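Local atomic coordinates of zinc peptidase (Vibrio cholerae, PDB entry 2GU1), a protein that cuts the peptide cross-links between peptidoglycan strands as a zinc-dependent DD-endopeptidase, probably making room for new glycan strands as the cell wall expands. Residues A[125-130]-A[270-275]; A[153-158]-A[162-167]; A[178-183]-A[190-195]. One frame throughout, in Å; residues are numbered along the deposited sequence.

Contact 1: A[125-130]-A[270-275]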
loop_
_atom_site.group_PDB
_atom_site.type_symbol
_atom_site.label_atom_id
_atom_site.label_comp_id
_atom_site.label_asym_id
_atom_site.label_seq_id
_atom_site.Cartn_x
_atom_site.Cartn_y
_atom_site.Cartn_z
ATOM N N VAL A 125 6.236 -8.428 -14.241
ATOM C CA VAL A 125 5.743 -8.634 -15.599
ATOM C C VAL A 125 4.367 -7.983 -15.735
ATOM O O VAL A 125 4.067 -7.344 -16.748
ATOM C CB VAL A 125 5.630 -10.137 -15.934
ATOM C CG1 VAL A 125 4.971 -10.333 -17.305
ATOM C CG2 VAL A 125 7.014 -10.769 -15.914
ATOM N N ALA A 126 3.537 -8.141 -14.707
ATOM C CA ALA A 126 2.204 -7.551 -14.710
ATOM C C ALA A 126 2.321 -6.026 -14.773
ATOM O O ALA A 126 1.636 -5.375 -15.560
ATOM C CB ALA A 126 1.449 -7.965 -13.463
ATOM N N ASN A 127 3.195 -5.462 -13.945
ATOM C CA ASN A 127 3.395 -4.012 -13.923
ATOM C C ASN A 127 3.814 -3.542 -15.314
ATOM O O ASN A 127 3.296 -2.552 -15.834
ATOM C CB ASN A 127 4.467 -3.638 -12.883
ATOM C CG ASN A 127 4.653 -2.129 -12.740
ATOM O OD1 ASN A 127 3.776 -1.342 -13.113
ATOM N ND2 ASN A 127 5.790 -1.721 -12.180
ATOM N N ILE A 128 4.743 -4.269 -15.923
ATOM C CA ILE A 128 5.225 -3.924 -17.257
ATOM C C ILE A 128 4.118 -3.972 -18.313
ATOM O O ILE A 128 3.936 -3.015 -19.073
ATOM C CB ILE A 128 6.380 -4.860 -17.688
ATOM C CG1 ILE A 128 7.606 -4.606 -16.802
ATOM C CG2 ILE A 128 6.730 -4.623 -19.153
ATOM C CD1 ILE A 128 8.760 -5.570 -17.028
ATOM N N THR A 129 3.378 -5.077 -18.367
ATOM C CA THR A 129 2.312 -5.192 -19.357
ATOM C C THR A 129 1.233 -4.137 -19.121
ATOM O O THR A 129 0.636 -3.632 -20.071
ATOM C CB THR A 129 1.680 -6.612 -19.359
ATOM O OG1 THR A 129 1.254 -6.962 -18.040
ATOM C CG2 THR A 129 2.690 -7.638 -19.849
ATOM N N GLN A 130 1.006 -3.796 -17.855
ATOM C CA GLN A 130 0.014 -2.783 -17.493
ATOM C C GLN A 130 0.430 -1.421 -18.041
ATOM O O GLN A 130 -0.332 -0.764 -18.741
ATOM C CB GLN A 130 -0.119 -2.698 -15.969
ATOM C CG GLN A 130 -0.943 -1.518 -15.474
ATOM C CD GLN A 130 -0.658 -1.178 -14.012
ATOM O OE1 GLN A 130 0.484 -0.875 -13.640
ATOM N NE2 GLN A 130 -1.695 -1.222 -13.178
ATOM N N HIS A 270 -3.256 1.529 -7.501
ATOM C CA HIS A 270 -3.380 2.203 -8.782
ATOM C C HIS A 270 -2.218 1.888 -9.712
ATOM O O HIS A 270 -2.410 1.708 -10.915
ATOM C CB HIS A 270 -3.499 3.699 -8.535
ATOM C CG HIS A 270 -4.658 4.052 -7.658
ATOM N ND1 HIS A 270 -5.966 3.858 -8.049
ATOM C CD2 HIS A 270 -4.710 4.511 -6.386
ATOM C CE1 HIS A 270 -6.773 4.182 -7.055
ATOM N NE2 HIS A 270 -6.036 4.580 -6.033
ATOM N N ASN A 271 -1.016 1.836 -9.147
ATOM C CA ASN A 271 0.178 1.488 -9.911
ATOM C C ASN A 271 1.283 1.126 -8.923
ATOM O O ASN A 271 1.014 0.955 -7.737
ATOM C CB ASN A 271 0.597 2.633 -10.850
ATOM C CG ASN A 271 1.186 3.825 -10.116
ATOM O OD1 ASN A 271 1.231 3.864 -8.890
ATOM N ND2 ASN A 271 1.646 4.814 -10.881
ATOM N N SER A 272 2.514 0.995 -9.401
ATOM C CA SER A 272 3.629 0.621 -8.538
ATOM C C SER A 272 3.912 1.580 -7.380
ATOM O O SER A 272 4.572 1.208 -6.408
ATOM C CB SER A 272 4.904 0.468 -9.380
ATOM O OG SER A 272 5.148 1.634 -10.157
ATOM N N VAL A 273 3.390 2.800 -7.468
ATOM C CA VAL A 273 3.644 3.808 -6.448
ATOM C C VAL A 273 2.441 4.208 -5.578
ATOM O O VAL A 273 2.572 4.373 -4.361
ATOM C CB VAL A 273 4.215 5.087 -7.127
ATOM C CG1 VAL A 273 4.415 6.194 -6.112
ATOM C CG2 VAL A 273 5.540 4.754 -7.836
ATOM N N TYR A 274 1.278 4.349 -6.202
ATOM C CA TYR A 274 0.069 4.802 -5.511
ATOM C C TYR A 274 -0.981 3.781 -5.078
ATOM O O TYR A 274 -1.276 2.825 -5.791
ATOM C CB TYR A 274 -0.646 5.832 -6.386
ATOM C CG TYR A 274 0.130 7.095 -6.651
ATOM C CD1 TYR A 274 0.111 8.152 -5.738
ATOM C CD2 TYR A 274 0.880 7.241 -7.823
ATOM C CE1 TYR A 274 0.811 9.321 -5.982
ATOM C CE2 TYR A 274 1.589 8.413 -8.074
ATOM C CZ TYR A 274 1.544 9.449 -7.149
ATOM O OH TYR A 274 2.200 10.625 -7.405
ATOM N N LYS A 275 -1.553 4.023 -3.903
ATOM C CA LYS A 275 -2.633 3.210 -3.363
ATOM C C LYS A 275 -3.544 4.214 -2.651
ATOM O O LYS A 275 -3.097 5.292 -2.244
ATOM C CB LYS A 275 -2.142 2.197 -2.322
ATOM C CG LYS A 275 -1.177 1.117 -2.802
ATOM C CD LYS A 275 -0.864 0.181 -1.635
ATOM C CE LYS A 275 0.109 -0.941 -2.010
ATOM N NZ LYS A 275 1.488 -0.429 -2.239
#
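Asn127 and Ser272 bring the two backbones closest, their CA atoms 7.1 Å apart, where one flank of helix 122-132 faces the tight loop that joins strands 265-269 and 274-281. His270 N bonds to Tyr274 O and closes this loop, which presents Ser272 to the helix. The two helical residues that meet it, Asn127 and Gln130, lie one turn apart with their CB atoms directed at the loop. Asn127 reaches out with CG anti to its backbone N (chi1 -176°), which lays its terminal amide alongside Ser272 CB. Gln130 is extended beyond CG and carries its amide to the backbone of His270 and Asn271. No hydrogen bond joins the segments, and the shared surface is small, 123 Å².

Within the loop, Asn271 turns its side chain back from the helix and ties the backbone together. Asn271 OD1 accepts Val273 N at 2.8 Å, from well above the carbonyl plane, which makes an Asx turn. It also accepts Tyr274 N, 2.7 Å from Asn271 OD1 and nearly in line with the carbonyl bond, which widens the turn to an Asx motif. The imidazole of His270 bonds instead to Thr276 and to the carbonyl of Asp250.

Helix 122-132 of the Csd3-type domain thus meets the M23 peptidase domain through a small polar patch, in which a loop braced from within lies against two amide side chains.

Contact 2: A[153-158]-A[162-167]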
loop_
_atom_site.group_PDB
_atom_site.type_symbol
_atom_site.label_atom_id
_atom_site.label_comp_id
_atom_site.label_asym_id
_atom_site.label_seq_id
_atom_site.Cartn_x
_atom_site.Cartn_y
_atom_site.Cartn_z
ATOM N N LYS A 153 15.675 -0.912 -9.788
ATOM C CA LYS A 153 16.477 -0.468 -8.662
ATOM C C LYS A 153 16.151 -1.449 -7.552
ATOM O O LYS A 153 14.981 -1.683 -7.253
ATOM C CB LYS A 153 16.084 0.946 -8.225
ATOM C CG LYS A 153 16.704 2.047 -9.058
ATOM C CD LYS A 153 16.461 3.414 -8.427
ATOM C CE LYS A 153 17.324 4.480 -9.089
ATOM N NZ LYS A 153 18.777 4.177 -8.933
ATOM N N GLN A 154 17.184 -2.040 -6.961
ATOM C CA GLN A 154 16.998 -2.997 -5.875
ATOM C C GLN A 154 17.654 -2.472 -4.610
ATOM O O GLN A 154 18.809 -2.063 -4.633
ATOM C CB GLN A 154 17.617 -4.348 -6.234
ATOM C CG GLN A 154 16.795 -5.187 -7.194
ATOM C CD GLN A 154 17.501 -6.482 -7.557
ATOM O OE1 GLN A 154 16.877 -7.437 -8.014
ATOM N NE2 GLN A 154 18.814 -6.510 -7.363
ATOM N N GLN A 155 16.917 -2.488 -3.506
ATOM C CA GLN A 155 17.465 -2.005 -2.252
ATOM C C GLN A 155 18.163 -3.136 -1.514
ATOM O O GLN A 155 17.654 -4.259 -1.431
ATOM C CB GLN A 155 16.359 -1.409 -1.380
ATOM C CG GLN A 155 16.827 -0.872 -0.035
ATOM C CD GLN A 155 15.682 -0.273 0.764
ATOM O OE1 GLN A 155 14.580 -0.816 0.780
ATOM N NE2 GLN A 155 15.943 0.847 1.441
ATOM N N TYR A 156 19.349 -2.830 -1.006
ATOM C CA TYR A 156 20.144 -3.784 -0.248
ATOM C C TYR A 156 20.500 -3.174 1.098
ATOM O O TYR A 156 20.399 -1.968 1.292
ATOM C CB TYR A 156 21.444 -4.120 -0.991
ATOM C CG TYR A 156 21.341 -5.315 -1.908
ATOM C CD1 TYR A 156 20.490 -5.299 -3.015
ATOM C CD2 TYR A 156 22.076 -6.472 -1.657
ATOM C CE1 TYR A 156 20.372 -6.410 -3.849
ATOM C CE2 TYR A 156 21.967 -7.592 -2.487
ATOM C CZ TYR A 156 21.114 -7.552 -3.580
ATOM O OH TYR A 156 21.009 -8.647 -4.405
ATOM N N LEU A 157 20.884 -4.032 2.029
ATOM C CA LEU A 157 21.328 -3.609 3.345
ATOM C C LEU A 157 22.638 -4.359 3.449
ATOM O O LEU A 157 22.648 -5.576 3.616
ATOM C CB LEU A 157 20.380 -4.076 4.443
ATOM C CG LEU A 157 20.834 -3.612 5.834
ATOM C CD1 LEU A 157 20.964 -2.091 5.854
ATOM C CD2 LEU A 157 19.839 -4.080 6.884
ATOM N N GLY A 158 23.744 -3.639 3.334
ATOM C CA GLY A 158 25.022 -4.313 3.366
ATOM C C GLY A 158 25.026 -5.245 2.168
ATOM O O GLY A 158 24.849 -4.804 1.034
ATOM N N THR A 162 17.030 -6.610 0.454
ATOM C CA THR A 162 15.884 -6.353 1.323
ATOM C C THR A 162 14.587 -6.881 0.726
ATOM O O THR A 162 13.617 -7.118 1.440
ATOM C CB THR A 162 15.718 -4.848 1.588
ATOM O OG1 THR A 162 15.293 -4.192 0.382
ATOM C CG2 THR A 162 17.037 -4.242 2.041
ATOM N N GLY A 163 14.579 -7.078 -0.586
ATOM C CA GLY A 163 13.377 -7.546 -1.246
ATOM C C GLY A 163 12.613 -6.378 -1.850
ATOM O O GLY A 163 11.672 -6.568 -2.628
ATOM N N ASN A 164 13.014 -5.164 -1.487
ATOM C CA ASN A 164 12.378 -3.962 -2.001
ATOM C C ASN A 164 12.993 -3.635 -3.362
ATOM O O ASN A 164 14.210 -3.684 -3.520
ATOM C CB ASN A 164 12.601 -2.793 -1.031
ATOM C CG ASN A 164 11.812 -2.945 0.266
ATOM O OD1 ASN A 164 12.165 -2.364 1.295
ATOM N ND2 ASN A 164 10.736 -3.720 0.219
ATOM N N SER A 165 12.148 -3.318 -4.344
ATOM C CA SER A 165 12.631 -2.986 -5.683
ATOM C C SER A 165 11.621 -2.112 -6.411
ATOM O O SER A 165 10.456 -2.046 -6.020
ATOM C CB SER A 165 12.842 -4.255 -6.509
ATOM O OG SER A 165 11.586 -4.839 -6.811
ATOM N N GLU A 166 12.077 -1.464 -7.480
ATOM C CA GLU A 166 11.208 -0.595 -8.273
ATOM C C GLU A 166 11.715 -0.499 -9.706
ATOM O O GLU A 166 12.913 -0.300 -9.945
ATOM C CB GLU A 166 11.140 0.810 -7.654
ATOM C CG GLU A 166 10.076 1.703 -8.292
ATOM C CD GLU A 166 9.903 3.025 -7.569
ATOM O OE1 GLU A 166 10.681 3.966 -7.840
ATOM O OE2 GLU A 166 8.990 3.114 -6.719
ATOM N N ILE A 167 10.808 -0.675 -10.659
ATOM C CA ILE A 167 11.157 -0.580 -12.072
ATOM C C ILE A 167 11.253 0.904 -12.399
ATOM O O ILE A 167 10.329 1.669 -12.097
ATOM C CB ILE A 167 10.065 -1.216 -12.959
ATOM C CG1 ILE A 167 9.821 -2.662 -12.517
ATOM C CG2 ILE A 167 10.454 -1.104 -14.421
ATOM C CD1 ILE A 167 8.846 -3.433 -13.419
#
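Thr162 opens the second segment by gripping Gln155 O twice. Its backbone N lies 3.1 Å from Gln155 O and its OG1 donates to the same oxygen over 3.0 Å, both from one face of the carbonyl plane, the hydroxyl much farther out of it. With chi1 at 70°, OG1 sits between the backbone N and carbonyl carbon and also accepts from Asn164 N, forming an ST turn, while CG2 packs against the Tyr156 backbone and Leu157 CB. The chain turns a corner at Gly163. Asn164 then resumes the pairing: its O receives Gln155 N at 3.0 Å, and its side chain runs beside that of Gln155, pointing the same way, with the amide planes 39° apart. Ser165 faces Gln154 in a non-hydrogen-bonded pair, their CA atoms 4.4 Å apart; Ser165 CA makes a CA-H...O contact with Lys153 O. Glu166 and Lys153 form the hydrogen-bonded pair, with Lys153 N 2.8 Å from Glu166 O and a return bond from Glu166 N to Lys153 O.

On the face shared with Lys153, the Glu166 carboxylate forms a salt bridge with Arg319 of the peptidase domain, while Lys153 NZ forms one with Glu100. The segments are the arms, near the turn, of the beta hairpin of strands 147-157 and 160-173; strand 97-106 flanks 147-157 in the antiparallel sheet, and Ile167 packs on Asn127 and Ile128 of helix 122-132.

Contact 3: A[178-183]-A[190-195]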
loop_
_atom_site.group_PDB
_atom_site.type_symbol
_atom_site.label_atom_id
_atom_site.label_comp_id
_atom_site.label_asym_id
_atom_site.label_seq_id
_atom_site.Cartn_x
_atom_site.Cartn_y
_atom_site.Cartn_z
ATOM N N ASP A 178 10.387 1.019 -32.045
ATOM C CA ASP A 178 10.861 0.982 -30.662
ATOM C C ASP A 178 9.979 1.775 -29.704
ATOM O O ASP A 178 9.474 2.845 -30.049
ATOM C CB ASP A 178 12.292 1.514 -30.581
ATOM C CG ASP A 178 13.281 0.626 -31.303
ATOM O OD1 ASP A 178 14.464 1.011 -31.407
ATOM O OD2 ASP A 178 12.871 -0.460 -31.759
ATOM N N VAL A 179 9.808 1.245 -28.497
ATOM C CA VAL A 179 8.998 1.899 -27.476
ATOM C C VAL A 179 9.741 1.920 -26.141
ATOM O O VAL A 179 10.400 0.950 -25.776
ATOM C CB VAL A 179 7.660 1.158 -27.265
ATOM C CG1 VAL A 179 6.753 1.981 -26.370
ATOM C CG2 VAL A 179 6.995 0.881 -28.602
ATOM N N SER A 180 9.639 3.025 -25.411
ATOM C CA SER A 180 10.303 3.122 -24.116
ATOM C C SER A 180 9.544 4.043 -23.164
ATOM O O SER A 180 8.963 5.048 -23.583
ATOM C CB SER A 180 11.745 3.611 -24.293
ATOM O OG SER A 180 11.782 4.927 -24.812
ATOM N N ALA A 181 9.542 3.687 -21.884
ATOM C CA ALA A 181 8.854 4.470 -20.867
ATOM C C ALA A 181 9.758 4.606 -19.646
ATOM O O ALA A 181 10.545 3.706 -19.343
ATOM C CB ALA A 181 7.542 3.797 -20.479
ATOM N N PHE A 182 9.628 5.726 -18.945
ATOM C CA PHE A 182 10.451 6.009 -17.769
ATOM C C PHE A 182 9.593 6.491 -16.612
ATOM O O PHE A 182 8.640 7.245 -16.817
ATOM C CB PHE A 182 11.476 7.094 -18.114
ATOM C CG PHE A 182 12.301 6.782 -19.324
ATOM C CD1 PHE A 182 13.429 5.968 -19.228
ATOM C CD2 PHE A 182 11.962 7.312 -20.563
ATOM C CE1 PHE A 182 14.198 5.681 -20.353
ATOM C CE2 PHE A 182 12.724 7.032 -21.692
ATOM C CZ PHE A 182 13.848 6.216 -21.586
ATOM N N LEU A 183 9.930 6.051 -15.402
ATOM C CA LEU A 183 9.193 6.445 -14.204
ATOM C C LEU A 183 9.612 7.866 -13.832
ATOM O O LEU A 183 10.780 8.119 -13.585
ATOM C CB LEU A 183 9.512 5.487 -13.051
ATOM C CG LEU A 183 8.854 5.713 -11.687
ATOM C CD1 LEU A 183 7.356 5.744 -11.823
ATOM C CD2 LEU A 183 9.270 4.593 -10.733
ATOM N N TYR A 190 6.198 7.796 -18.305
ATOM C CA TYR A 190 6.007 8.665 -19.472
ATOM C C TYR A 190 6.844 8.140 -20.633
ATOM O O TYR A 190 7.863 7.476 -20.410
ATOM C CB TYR A 190 6.485 10.090 -19.166
ATOM C CG TYR A 190 5.613 10.855 -18.196
ATOM C CD1 TYR A 190 4.812 11.916 -18.639
ATOM C CD2 TYR A 190 5.597 10.536 -16.841
ATOM C CE1 TYR A 190 4.021 12.638 -17.751
ATOM C CE2 TYR A 190 4.805 11.253 -15.936
ATOM C CZ TYR A 190 4.022 12.303 -16.402
ATOM O OH TYR A 190 3.242 13.018 -15.525
ATOM N N ASP A 191 6.425 8.420 -21.866
ATOM C CA ASP A 191 7.230 8.000 -23.004
ATOM C C ASP A 191 8.257 9.107 -23.232
ATOM O O ASP A 191 8.255 10.103 -22.503
ATOM C CB ASP A 191 6.386 7.756 -24.269
ATOM C CG ASP A 191 5.587 8.971 -24.713
ATOM O OD1 ASP A 191 6.027 10.120 -24.496
ATOM O OD2 ASP A 191 4.511 8.757 -25.313
ATOM N N ARG A 192 9.118 8.954 -24.233
ATOM C CA ARG A 192 10.161 9.950 -24.487
ATOM C C ARG A 192 9.662 11.340 -24.852
ATOM O O ARG A 192 10.383 12.321 -24.662
ATOM C CB ARG A 192 11.115 9.468 -25.582
ATOM C CG ARG A 192 11.653 8.065 -25.366
ATOM C CD ARG A 192 12.735 7.751 -26.382
ATOM N NE ARG A 192 13.948 8.488 -26.072
ATOM C CZ ARG A 192 15.014 7.959 -25.480
ATOM N NH1 ARG A 192 15.026 6.678 -25.141
ATOM N NH2 ARG A 192 16.058 8.721 -25.205
ATOM N N ALA A 193 8.439 11.431 -25.374
ATOM C CA ALA A 193 7.886 12.729 -25.756
ATOM C C ALA A 193 7.230 13.426 -24.572
ATOM O O ALA A 193 6.763 14.558 -24.683
ATOM C CB ALA A 193 6.880 12.560 -26.895
ATOM N N GLY A 194 7.188 12.747 -23.434
ATOM C CA GLY A 194 6.588 13.348 -22.259
ATOM C C GLY A 194 5.109 13.039 -22.094
ATOM O O GLY A 194 4.428 13.683 -21.310
ATOM N N ASN A 195 4.595 12.067 -22.837
ATOM C CA ASN A 195 3.193 11.702 -22.697
ATOM C C ASN A 195 3.101 10.652 -21.588
ATOM O O ASN A 195 3.836 9.671 -21.606
ATOM C CB ASN A 195 2.658 11.112 -24.007
ATOM C CG ASN A 195 2.816 12.056 -25.181
ATOM O OD1 ASN A 195 2.278 13.162 -25.183
ATOM N ND2 ASN A 195 3.564 11.625 -26.188
#
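Phe182 and Tyr190 form an antiparallel hydrogen-bonded pair, their CA atoms 5.5 Å apart, where strand 179-183 meets the short edge strand 189-191. Phe182 N to Tyr190 O and Tyr190 N to Phe182 O are both 2.9 Å, and Ala181 CA adds a CA-H...O contact to Tyr190 O. Beyond this pair the second segment leaves the strand in a type I beta turn from Asp191 to Gly194.

On the side of the sheet that carries Phe182, Arg192 reaches back across the first strand. Arg192 CG lies 3.2 Å from Ser180 OG; beyond it the bend at chi3 (73°) turns the guanidinium toward the Phe182 ring. There it meets the rim: Arg192 NH1 lies 3.8 Å from Phe182 CZ, near the ring plane. The two planes stand 83° apart, and Phe182 CE2 lies over a guanidinium face, so this is edge contact with the aromatic ring, while Arg192 CG touches the same edge. Tyr190 turns its own ring edge to Phe182 O and sends its hydroxyl to Asp186 and Arg188.

Asp191 organises the turn. Asp191 OD1 accepts Asn195 N at 2.9 Å from above the carboxylate plane and takes a weak bond from Ala193 N. Asp191 OD2 uses its syn lone pair for Asn195 ND2, which approaches over 3.1 Å with the oxygen in the amide plane of Asn195. Backbone bonds from Asp191 N to Asn195 O and from Gly194 N to Asp191 O complete the closure.

Backbone bonds between Phe182 and Tyr190 therefore join the hairpin, Arg192 packs along Ser180 and the Phe182 edge, and Asp191 braces the turn that follows. The N-H donors gathered there probably stabilise the negative charge of Asp191.

Contacts 2 and 3 are two hairpins of one five-stranded antiparallel sheet in the Csd3-type domain, in series along the chain, their centres about 24 Å apart. The pairing of strands 160-173 and 179-183 links them, and Leu183 of contact 3 packs against Glu166 and Ile167 of contact 2. Both hairpins are nested within the long chain excursion closed by contact 1, whose centre lies about 17 Å from that of contact 2 and 15 Å from that of contact 3. Contact 1 spans to the peptidase domain, where Val273 also touches Glu166. Helix 122-132 and the sheet thereby both border the catalytic domain, away from the zinc site.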